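PDB 7MCM: enoyl-CoA hydratase from Mycolicibacterium smegmatis, which probably catalyses the reversible hydration of trans-2-enoyl-CoA to (3S)-3-hydroxyacyl-CoA, a step of fatty acid oxidation. Local coordinates for residues I36-N47 and R97-V107; R12-D22 and D49-A60. All blocks are in the same frame, centred on the assembly; numbering follows the deposited sequence.

Contact 1 (I36-N47 and R97-V107)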
loop_
_atom_site.group_PDB
_atom_site.type_symbol
_atom_site.label_atom_id
_atom_site.label_comp_id
_atom_site.label_asym_id
_atom_site.label_seq_id
_atom_site.Cartn_x
_atom_site.Cartn_y
_atom_site.Cartn_z
ATOM N N ILE B 36 19.111 -19.623 -15.877
ATOM C CA ILE B 36 17.794 -19.140 -15.472
ATOM C C ILE B 36 16.764 -20.255 -15.582
ATOM O O ILE B 36 15.976 -20.483 -14.653
ATOM C CB ILE B 36 17.406 -17.900 -16.303
ATOM C CG1 ILE B 36 18.410 -16.765 -16.040
ATOM C CG2 ILE B 36 15.988 -17.458 -15.959
ATOM C CD1 ILE B 36 18.260 -15.537 -16.943
ATOM N N ASP B 37 16.796 -21.007 -16.689
ATOM C CA ASP B 37 15.888 -22.139 -16.865
ATOM C C ASP B 37 16.063 -23.180 -15.759
ATOM O O ASP B 37 15.078 -23.720 -15.245
ATOM C CB ASP B 37 16.119 -22.785 -18.232
ATOM C CG ASP B 37 15.643 -21.921 -19.383
ATOM O OD1 ASP B 37 14.831 -21.001 -19.154
ATOM O OD2 ASP B 37 16.083 -22.169 -20.525
ATOM N N ALA B 38 17.313 -23.493 -15.398
ATOM C CA ALA B 38 17.570 -24.479 -14.348
ATOM C C ALA B 38 17.101 -23.977 -12.984
ATOM O O ALA B 38 16.616 -24.757 -12.158
ATOM C CB ALA B 38 19.061 -24.803 -14.299
ATOM N N PHE B 39 17.261 -22.681 -12.729
ATOM C CA PHE B 39 16.818 -22.112 -11.464
ATOM C C PHE B 39 15.298 -22.165 -11.361
ATOM O O PHE B 39 14.757 -22.567 -10.324
ATOM C CB PHE B 39 17.352 -20.684 -11.331
ATOM C CG PHE B 39 17.265 -20.123 -9.934
ATOM C CD1 PHE B 39 18.227 -20.435 -8.985
ATOM C CD2 PHE B 39 16.234 -19.277 -9.581
ATOM C CE1 PHE B 39 18.159 -19.922 -7.699
ATOM C CE2 PHE B 39 16.146 -18.758 -8.287
ATOM C CZ PHE B 39 17.112 -19.082 -7.348
ATOM N N ASP B 40 14.596 -21.797 -12.438
ATOM C CA ASP B 40 13.151 -22.005 -12.498
ATOM C C ASP B 40 12.787 -23.446 -12.163
ATOM O O ASP B 40 11.940 -23.699 -11.303
ATOM C CB ASP B 40 12.615 -21.645 -13.885
ATOM C CG ASP B 40 12.144 -20.210 -13.981
ATOM O OD1 ASP B 40 11.756 -19.618 -12.950
ATOM O OD2 ASP B 40 12.162 -19.666 -15.104
ATOM N N ALA B 41 13.425 -24.408 -12.839
ATOM C CA ALA B 41 13.082 -25.816 -12.638
ATOM C C ALA B 41 13.361 -26.261 -11.204
ATOM O O ALA B 41 12.563 -26.993 -10.610
ATOM C CB ALA B 41 13.846 -26.691 -13.630
ATOM N N ALA B 42 14.489 -25.823 -10.629
ATOM C CA ALA B 42 14.846 -26.228 -9.272
ATOM C C ALA B 42 13.830 -25.720 -8.258
ATOM O O ALA B 42 13.442 -26.450 -7.338
ATOM C CB ALA B 42 16.247 -25.728 -8.923
ATOM N N VAL B 43 13.395 -24.467 -8.402
ATOM C CA VAL B 43 12.371 -23.931 -7.509
ATOM C C VAL B 43 11.082 -24.732 -7.639
ATOM O O VAL B 43 10.477 -25.132 -6.638
ATOM C CB VAL B 43 12.138 -22.433 -7.784
ATOM C CG1 VAL B 43 10.862 -21.946 -7.070
ATOM C CG2 VAL B 43 13.325 -21.631 -7.289
ATOM N N ASP B 44 10.638 -24.975 -8.873
ATOM C CA ASP B 44 9.395 -25.712 -9.057
ATOM C C ASP B 44 9.500 -27.136 -8.513
ATOM O O ASP B 44 8.524 -27.674 -7.976
ATOM C CB ASP B 44 8.993 -25.714 -10.532
ATOM C CG ASP B 44 8.515 -24.353 -10.997
ATOM O OD1 ASP B 44 8.285 -23.488 -10.122
ATOM O OD2 ASP B 44 8.361 -24.145 -12.216
ATOM N N ALA B 45 10.667 -27.769 -8.660
ATOM C CA ALA B 45 10.826 -29.134 -8.164
ATOM C C ALA B 45 10.882 -29.163 -6.643
ATOM O O ALA B 45 10.364 -30.092 -6.014
ATOM C CB ALA B 45 12.080 -29.774 -8.756
ATOM N N ALA B 46 11.518 -28.165 -6.036
ATOM C CA ALA B 46 11.579 -28.115 -4.580
ATOM C C ALA B 46 10.203 -27.837 -3.984
ATOM O O ALA B 46 9.827 -28.443 -2.976
ATOM C CB ALA B 46 12.605 -27.067 -4.138
ATOM N N ASN B 47 9.424 -26.945 -4.607
ATOM C CA ASN B 47 8.048 -26.729 -4.158
ATOM C C ASN B 47 7.231 -28.011 -4.225
ATOM O O ASN B 47 6.402 -28.274 -3.346
ATOM C CB ASN B 47 7.366 -25.661 -5.008
ATOM C CG ASN B 47 7.843 -24.271 -4.682
ATOM O OD1 ASN B 47 8.460 -24.044 -3.638
ATOM N ND2 ASN B 47 7.571 -23.328 -5.579
ATOM N N ARG B 97 13.539 -13.167 -14.056
ATOM C CA ARG B 97 12.955 -14.474 -13.779
ATOM C C ARG B 97 13.492 -15.058 -12.477
ATOM O O ARG B 97 12.757 -15.730 -11.748
ATOM C CB ARG B 97 13.215 -15.419 -14.951
ATOM C CG ARG B 97 12.360 -15.130 -16.168
ATOM C CD ARG B 97 12.758 -16.002 -17.350
ATOM N NE ARG B 97 12.653 -17.424 -17.051
ATOM C CZ ARG B 97 13.139 -18.380 -17.832
ATOM N NH1 ARG B 97 13.767 -18.093 -18.962
ATOM N NH2 ARG B 97 12.981 -19.654 -17.478
ATOM N N VAL B 98 14.783 -14.850 -12.188
ATOM C CA VAL B 98 15.360 -15.369 -10.942
ATOM C C VAL B 98 14.711 -14.756 -9.703
ATOM O O VAL B 98 14.304 -15.517 -8.805
ATOM C CB VAL B 98 16.890 -15.189 -10.956
ATOM C CG1 VAL B 98 17.456 -15.275 -9.536
ATOM C CG2 VAL B 98 17.525 -16.216 -11.849
ATOM N N PRO B 99 14.576 -13.425 -9.577
ATOM C CA PRO B 99 13.848 -12.886 -8.417
ATOM C C PRO B 99 12.437 -13.423 -8.306
ATOM O O PRO B 99 11.978 -13.745 -7.203
ATOM C CB PRO B 99 13.841 -11.374 -8.679
ATOM C CG PRO B 99 14.919 -11.142 -9.633
ATOM C CD PRO B 99 15.093 -12.352 -10.444
ATOM N N ARG B 100 11.735 -13.541 -9.433
ATOM C CA ARG B 100 10.366 -14.029 -9.390
ATOM C C ARG B 100 10.326 -15.494 -8.984
ATOM O O ARG B 100 9.380 -15.922 -8.316
ATOM C CB ARG B 100 9.693 -13.827 -10.748
ATOM C CG ARG B 100 9.527 -12.357 -11.126
ATOM C CD ARG B 100 8.600 -12.174 -12.306
ATOM N NE ARG B 100 8.535 -10.777 -12.716
ATOM C CZ ARG B 100 7.788 -9.854 -12.122
ATOM N NH1 ARG B 100 7.031 -10.148 -11.076
ATOM N NH2 ARG B 100 7.823 -8.602 -12.574
ATOM N N ALA B 101 11.340 -16.272 -9.372
ATOM C CA ALA B 101 11.399 -17.668 -8.939
ATOM C C ALA B 101 11.554 -17.764 -7.423
ATOM O O ALA B 101 10.851 -18.540 -6.758
ATOM C CB ALA B 101 12.535 -18.396 -9.659
ATOM N N LEU B 102 12.454 -16.959 -6.850
ATOM C CA LEU B 102 12.641 -16.992 -5.404
ATOM C C LEU B 102 11.387 -16.529 -4.687
ATOM O O LEU B 102 11.096 -16.996 -3.579
ATOM C CB LEU B 102 13.841 -16.128 -5.024
ATOM C CG LEU B 102 15.151 -16.903 -4.968
ATOM C CD1 LEU B 102 16.265 -15.968 -4.583
ATOM C CD2 LEU B 102 15.041 -18.077 -3.989
ATOM N N GLN B 103 10.617 -15.639 -5.321
ATOM C CA GLN B 103 9.363 -15.171 -4.745
ATOM C C GLN B 103 8.336 -16.277 -4.650
ATOM O O GLN B 103 7.477 -16.236 -3.768
ATOM C CB GLN B 103 8.779 -14.032 -5.581
ATOM C CG GLN B 103 9.344 -12.650 -5.309
ATOM C CD GLN B 103 9.122 -12.212 -3.869
ATOM O OE1 GLN B 103 10.052 -12.173 -3.058
ATOM N NE2 GLN B 103 7.872 -11.871 -3.547
ATOM N N ARG B 104 8.361 -17.235 -5.570
ATOM C CA ARG B 104 7.421 -18.341 -5.495
ATOM C C ARG B 104 8.026 -19.575 -4.836
ATOM O O ARG B 104 7.323 -20.583 -4.677
ATOM C CB ARG B 104 6.869 -18.669 -6.888
ATOM C CG ARG B 104 7.826 -19.404 -7.782
ATOM C CD ARG B 104 7.170 -19.880 -9.087
ATOM N NE ARG B 104 8.141 -20.598 -9.910
ATOM C CZ ARG B 104 8.959 -20.009 -10.774
ATOM N NH1 ARG B 104 8.913 -18.702 -10.991
ATOM N NH2 ARG B 104 9.850 -20.747 -11.435
ATOM N N CYS B 105 9.291 -19.511 -4.412
ATOM C CA CYS B 105 9.909 -20.631 -3.707
ATOM C C CYS B 105 9.354 -20.741 -2.296
ATOM O O CYS B 105 9.539 -19.830 -1.477
ATOM C CB CYS B 105 11.423 -20.467 -3.659
ATOM S SG CYS B 105 12.273 -21.920 -2.978
ATOM N N GLU B 106 8.731 -21.886 -1.996
ATOM C CA GLU B 106 8.072 -22.089 -0.714
ATOM C C GLU B 106 9.025 -22.512 0.391
ATOM O O GLU B 106 8.633 -22.482 1.562
ATOM C CB GLU B 106 6.978 -23.142 -0.834
ATOM C CG GLU B 106 5.993 -22.868 -1.925
ATOM C CD GLU B 106 4.967 -23.970 -2.028
ATOM O OE1 GLU B 106 4.930 -24.842 -1.124
ATOM O OE2 GLU B 106 4.199 -23.964 -3.016
ATOM N N VAL B 107 10.236 -22.942 0.063
ATOM C CA VAL B 107 11.134 -23.407 1.113
ATOM C C VAL B 107 12.144 -22.306 1.412
ATOM O O VAL B 107 12.503 -21.529 0.513
ATOM C CB VAL B 107 11.815 -24.740 0.738
ATOM C CG1 VAL B 107 10.800 -25.719 0.126
ATOM C CG2 VAL B 107 12.963 -24.529 -0.182
HETATM O O HOH W 1 10.731 -17.185 -12.673
#
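Two parallel helices of the crotonase fold, 33-48 and 97-104, are joined by an acid-base network in which D37, D40 and D44 of the first face R97 and R104 of the second. Over 36-47 and 97-104 the axes run 5° apart, 9.4 Å at the closest. D40 lies between the two arginines and gives each a different oxygen. OD2 of D40 takes R97 NH2 through its anti lone pair at 2.5 Å, with carboxylate and guanidinium nearly coplanar. OD1 of D40 receives R104 NH2 at 2.7 Å from above the carboxylate plane, in a nearly straight hydrogen bond, and a bridging water donates to the same oxygen. That water also donates to the carbonyl O of R97 and accepts from R104 NH1, so it closes the network on the backbone. At the outer ends, D37 OD1 accepts R97 NH2 at 2.8 Å, and D44 OD1 accepts R104 NE on its syn side at 2.9 Å. A bend at chi3 (59°) lays the R97 guanidinium over I36 CG2, which sits above the centre of one face while the carboxylates meet the edge.

Beneath the charges, the F39 ring presents its edge to A101 and L102, its CZ 3.8 Å from L102 CG, and V43 CG1 packs against C105. V98 and L102 also touch L124 of helix 120-127, and R100 forms a salt bridge with D232 of a second subunit. Towards the C-terminal end of the contact, N47 satisfies two backbone groups with one amide: ND2 donates to R104 O from above the carbonyl plane, and OD1 accepts E106 N at 2.7 Å with an N-H...O angle of 169°.

Contact 2 (R12-D22 and D49-A60)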
loop_
_atom_site.group_PDB
_atom_site.type_symbol
_atom_site.label_atom_id
_atom_site.label_comp_id
_atom_site.label_asym_id
_atom_site.label_seq_id
_atom_site.Cartn_x
_atom_site.Cartn_y
_atom_site.Cartn_z
ATOM N N ARG B 12 20.879 -33.701 -2.655
ATOM C CA ARG B 12 19.950 -33.822 -1.538
ATOM C C ARG B 12 20.576 -34.586 -0.383
ATOM O O ARG B 12 21.203 -35.628 -0.586
ATOM C CB ARG B 12 18.650 -34.507 -1.931
ATOM C CG ARG B 12 17.618 -34.469 -0.796
ATOM C CD ARG B 12 16.340 -35.104 -1.242
ATOM N NE ARG B 12 15.943 -34.491 -2.501
ATOM C CZ ARG B 12 14.953 -34.919 -3.270
ATOM N NH1 ARG B 12 14.222 -35.971 -2.934
ATOM N NH2 ARG B 12 14.693 -34.276 -4.406
ATOM N N ALA B 13 20.353 -34.084 0.836
ATOM C CA ALA B 13 20.761 -34.755 2.077
ATOM C C ALA B 13 19.574 -34.667 3.035
ATOM O O ALA B 13 19.422 -33.682 3.765
ATOM C CB ALA B 13 22.015 -34.114 2.670
ATOM N N GLY B 14 18.712 -35.678 3.008
ATOM C CA GLY B 14 17.532 -35.684 3.857
ATOM C C GLY B 14 16.508 -34.672 3.385
ATOM O O GLY B 14 16.039 -34.754 2.246
ATOM N N ARG B 15 16.180 -33.692 4.224
ATOM C CA ARG B 15 15.254 -32.630 3.849
ATOM C C ARG B 15 15.964 -31.373 3.359
ATOM O O ARG B 15 15.316 -30.337 3.157
ATOM C CB ARG B 15 14.335 -32.294 5.020
ATOM C CG ARG B 15 13.810 -33.531 5.711
ATOM C CD ARG B 15 12.709 -33.207 6.691
ATOM N NE ARG B 15 11.420 -33.314 6.019
ATOM C CZ ARG B 15 10.526 -34.263 6.256
ATOM N NH1 ARG B 15 10.736 -35.199 7.171
ATOM N NH2 ARG B 15 9.407 -34.296 5.535
ATOM N N VAL B 16 17.272 -31.437 3.147
ATOM C CA VAL B 16 18.055 -30.282 2.727
ATOM C C VAL B 16 18.593 -30.547 1.331
ATOM O O VAL B 16 19.283 -31.546 1.106
ATOM C CB VAL B 16 19.202 -30.000 3.711
ATOM C CG1 VAL B 16 20.002 -28.769 3.267
ATOM C CG2 VAL B 16 18.652 -29.815 5.117
ATOM N N GLN B 17 18.312 -29.634 0.405
ATOM C CA GLN B 17 18.906 -29.664 -0.923
ATOM C C GLN B 17 19.980 -28.595 -1.006
ATOM O O GLN B 17 19.813 -27.493 -0.478
ATOM C CB GLN B 17 17.878 -29.409 -2.029
ATOM C CG GLN B 17 17.108 -30.600 -2.488
ATOM C CD GLN B 17 16.247 -30.289 -3.695
ATOM O OE1 GLN B 17 16.118 -29.132 -4.096
ATOM N NE2 GLN B 17 15.635 -31.319 -4.266
ATOM N N THR B 18 21.080 -28.917 -1.671
ATOM C CA THR B 18 22.087 -27.918 -1.987
ATOM C C THR B 18 22.062 -27.660 -3.485
ATOM O O THR B 18 22.092 -28.604 -4.286
ATOM C CB THR B 18 23.472 -28.363 -1.531
ATOM O OG1 THR B 18 23.428 -28.639 -0.131
ATOM C CG2 THR B 18 24.489 -27.252 -1.770
ATOM N N TRP B 19 21.969 -26.387 -3.851
ATOM C CA TRP B 19 22.051 -25.935 -5.234
ATOM C C TRP B 19 23.394 -25.242 -5.401
ATOM O O TRP B 19 23.667 -24.251 -4.715
ATOM C CB TRP B 19 20.920 -24.966 -5.571
ATOM C CG TRP B 19 19.532 -25.498 -5.368
ATOM C CD1 TRP B 19 19.172 -26.768 -5.016
ATOM C CD2 TRP B 19 18.315 -24.759 -5.510
ATOM N NE1 TRP B 19 17.802 -26.866 -4.943
ATOM C CE2 TRP B 19 17.254 -25.644 -5.240
ATOM C CE3 TRP B 19 18.021 -23.430 -5.848
ATOM C CZ2 TRP B 19 15.918 -25.245 -5.302
ATOM C CZ3 TRP B 19 16.699 -23.036 -5.904
ATOM C CH2 TRP B 19 15.662 -23.936 -5.623
ATOM N N THR B 20 24.235 -25.764 -6.295
ATOM C CA THR B 20 25.561 -25.207 -6.524
ATOM C C THR B 20 25.581 -24.592 -7.919
ATOM O O THR B 20 25.463 -25.308 -8.922
ATOM C CB THR B 20 26.652 -26.264 -6.376
ATOM O OG1 THR B 20 26.527 -26.912 -5.106
ATOM C CG2 THR B 20 28.007 -25.606 -6.443
ATOM N N ILE B 21 25.734 -23.263 -7.971
ATOM C CA ILE B 21 25.895 -22.569 -9.242
ATOM C C ILE B 21 27.182 -23.043 -9.887
ATOM O O ILE B 21 28.246 -23.022 -9.257
ATOM C CB ILE B 21 25.933 -21.052 -9.015
ATOM C CG1 ILE B 21 24.679 -20.581 -8.269
ATOM C CG2 ILE B 21 26.130 -20.312 -10.364
ATOM C CD1 ILE B 21 24.809 -19.170 -7.698
ATOM N N ASP B 22 27.099 -23.491 -11.151
ATOM C CA ASP B 22 28.285 -24.070 -11.798
ATOM C C ASP B 22 28.346 -23.591 -13.258
ATOM O O ASP B 22 27.993 -24.306 -14.198
ATOM C CB ASP B 22 28.276 -25.604 -11.678
ATOM C CG ASP B 22 29.659 -26.234 -11.908
ATOM O OD1 ASP B 22 30.613 -25.498 -12.250
ATOM O OD2 ASP B 22 29.795 -27.469 -11.734
ATOM N N ASP B 49 8.218 -31.177 -4.097
ATOM C CA ASP B 49 8.677 -32.272 -3.243
ATOM C C ASP B 49 8.495 -31.855 -1.790
ATOM O O ASP B 49 9.363 -31.223 -1.193
ATOM C CB ASP B 49 10.128 -32.629 -3.553
ATOM C CG ASP B 49 10.585 -33.914 -2.854
ATOM O OD1 ASP B 49 9.868 -34.413 -1.959
ATOM O OD2 ASP B 49 11.674 -34.416 -3.195
ATOM N N THR B 50 7.361 -32.246 -1.202
ATOM C CA THR B 50 7.060 -31.844 0.168
ATOM C C THR B 50 8.032 -32.420 1.194
ATOM O O THR B 50 8.023 -31.975 2.345
ATOM C CB THR B 50 5.626 -32.223 0.515
ATOM O OG1 THR B 50 5.463 -33.645 0.416
ATOM C CG2 THR B 50 4.653 -31.514 -0.422
ATOM N N ASP B 51 8.892 -33.359 0.807
ATOM C CA ASP B 51 9.928 -33.814 1.726
ATOM C C ASP B 51 11.012 -32.753 1.928
ATOM O O ASP B 51 11.678 -32.748 2.971
ATOM C CB ASP B 51 10.546 -35.117 1.212
ATOM C CG ASP B 51 9.554 -36.288 1.190
ATOM O OD1 ASP B 51 8.615 -36.333 2.022
ATOM O OD2 ASP B 51 9.717 -37.169 0.318
ATOM N N ILE B 52 11.201 -31.850 0.963
ATOM C CA ILE B 52 12.241 -30.825 1.042
ATOM C C ILE B 52 11.785 -29.672 1.933
ATOM O O ILE B 52 10.667 -29.159 1.790
ATOM C CB ILE B 52 12.607 -30.309 -0.363
ATOM C CG1 ILE B 52 12.993 -31.467 -1.286
ATOM C CG2 ILE B 52 13.729 -29.264 -0.282
ATOM C CD1 ILE B 52 14.215 -32.209 -0.843
ATOM N N SER B 53 12.672 -29.222 2.822
ATOM C CA SER B 53 12.356 -28.154 3.761
ATOM C C SER B 53 13.318 -26.977 3.730
ATOM O O SER B 53 12.958 -25.908 4.227
ATOM C CB SER B 53 12.311 -28.694 5.203
ATOM O OG SER B 53 11.126 -29.431 5.436
ATOM N N VAL B 54 14.535 -27.145 3.212
ATOM C CA VAL B 54 15.547 -26.087 3.191
ATOM C C VAL B 54 16.375 -26.255 1.925
ATOM O O VAL B 54 16.677 -27.384 1.521
ATOM C CB VAL B 54 16.476 -26.135 4.427
ATOM C CG1 VAL B 54 17.350 -24.891 4.485
ATOM C CG2 VAL B 54 15.701 -26.292 5.710
ATOM N N VAL B 55 16.757 -25.129 1.317
ATOM C CA VAL B 55 17.723 -25.084 0.215
ATOM C C VAL B 55 18.927 -24.287 0.688
ATOM O O VAL B 55 18.770 -23.223 1.296
ATOM C CB VAL B 55 17.125 -24.461 -1.068
ATOM C CG1 VAL B 55 18.222 -24.086 -2.089
ATOM C CG2 VAL B 55 16.140 -25.408 -1.712
ATOM N N ILE B 56 20.121 -24.833 0.457
ATOM C CA ILE B 56 21.378 -24.102 0.591
ATOM C C ILE B 56 21.853 -23.732 -0.814
ATOM O O ILE B 56 22.078 -24.614 -1.651
ATOM C CB ILE B 56 22.450 -24.935 1.305
ATOM C CG1 ILE B 56 22.055 -25.237 2.760
ATOM C CG2 ILE B 56 23.802 -24.225 1.201
ATOM C CD1 ILE B 56 22.982 -26.267 3.438
ATOM N N LEU B 57 22.038 -22.443 -1.071
ATOM C CA LEU B 57 22.487 -21.959 -2.375
ATOM C C LEU B 57 23.931 -21.488 -2.265
ATOM O O LEU B 57 24.251 -20.655 -1.418
ATOM C CB LEU B 57 21.593 -20.822 -2.877
ATOM C CG LEU B 57 21.999 -20.154 -4.198
ATOM C CD1 LEU B 57 21.922 -21.145 -5.368
ATOM C CD2 LEU B 57 21.121 -18.932 -4.434
ATOM N N THR B 58 24.802 -22.015 -3.126
ATOM C CA THR B 58 26.219 -21.704 -3.033
ATOM C C THR B 58 26.824 -21.805 -4.434
ATOM O O THR B 58 26.151 -22.194 -5.391
ATOM C CB THR B 58 26.900 -22.644 -2.028
ATOM O OG1 THR B 58 28.167 -22.119 -1.631
ATOM C CG2 THR B 58 27.079 -24.029 -2.614
ATOM N N GLY B 59 28.088 -21.426 -4.562
ATOM C CA GLY B 59 28.776 -21.421 -5.855
ATOM C C GLY B 59 29.917 -22.422 -5.886
ATOM O O GLY B 59 30.603 -22.617 -4.879
ATOM N N ALA B 60 30.127 -23.044 -7.051
ATOM C CA ALA B 60 31.273 -23.918 -7.243
ATOM C C ALA B 60 32.549 -23.103 -7.418
ATOM O O ALA B 60 32.570 -22.092 -8.124
ATOM C CB ALA B 60 31.070 -24.828 -8.462
#
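The beta-alpha-beta unit made of strand 16-21, helix 33-48 and strand 54-59 brings its two strands side by side here, parallel and in register from V16-V54 to I21-G59. Backbone bonds alternate along the pair: Q17 N to V54 O, I56 N to Q17 O at 2.8 Å, W19 N to I56 O, T58 N to W19 O, I21 N to T58 O and, past the bridges, A60 N to I21 O. Before the pairing begins, R15 O accepts two amides, S53 N at 2.9 Å and V54 N at 3.3 Å, both in its carbonyl plane.

W19 and V55 meet on one face of the sheet. V55 CG1 lies 3.6 Å from the centroid of the five-membered indole ring and 16° off its normal, a CH-pi contact; chi1 of 165° places this methyl anti to the backbone N. The indole's rotation is fixed from within its own strand, because NE1 donates to Q17 OE1 at 2.9 Å, with the oxygen in the ring plane. At the hairpin end, R12 NH1 pairs with D49 OD2 at 3.0 Å in a salt bridge made over a guanidinium face, the two planes 69° apart. I52 CD1 also lies over a face of that guanidinium and reaches Q17 CG at 3.7 Å.

The W19 face is covered by helix 33-48, through A42, V43 and A46, while T18, V54 and I56 on the reverse face pack on helix 197-209. Strand 8-13 flanks strand 16-21 antiparallel, and strand 109-113 continues the sheet beyond strand 54-59.

Contacts 1 and 2 have centres 12 Å apart and interlock along the chain in the order 12-22, 36-47, 49-60, 97-107. Helix 33-48 is the crossover between strands 16-21 and 54-59, so neighbouring, partly shared faces of it serve contact 1 and rest on the sheet of contact 2, with V43 and A46 taking part in both. The two contacts touch directly: W19 CZ2 is 3.4 Å from A42 O, and V107 CG2 is 3.6 Å from V55 CG2. R217 hydrogen-bonds A46 O, N47 O and I52 O and forms a salt bridge with E106. Together they place two helices side by side in one layer on the same side of the sheet; from it, R100 reaches a second subunit.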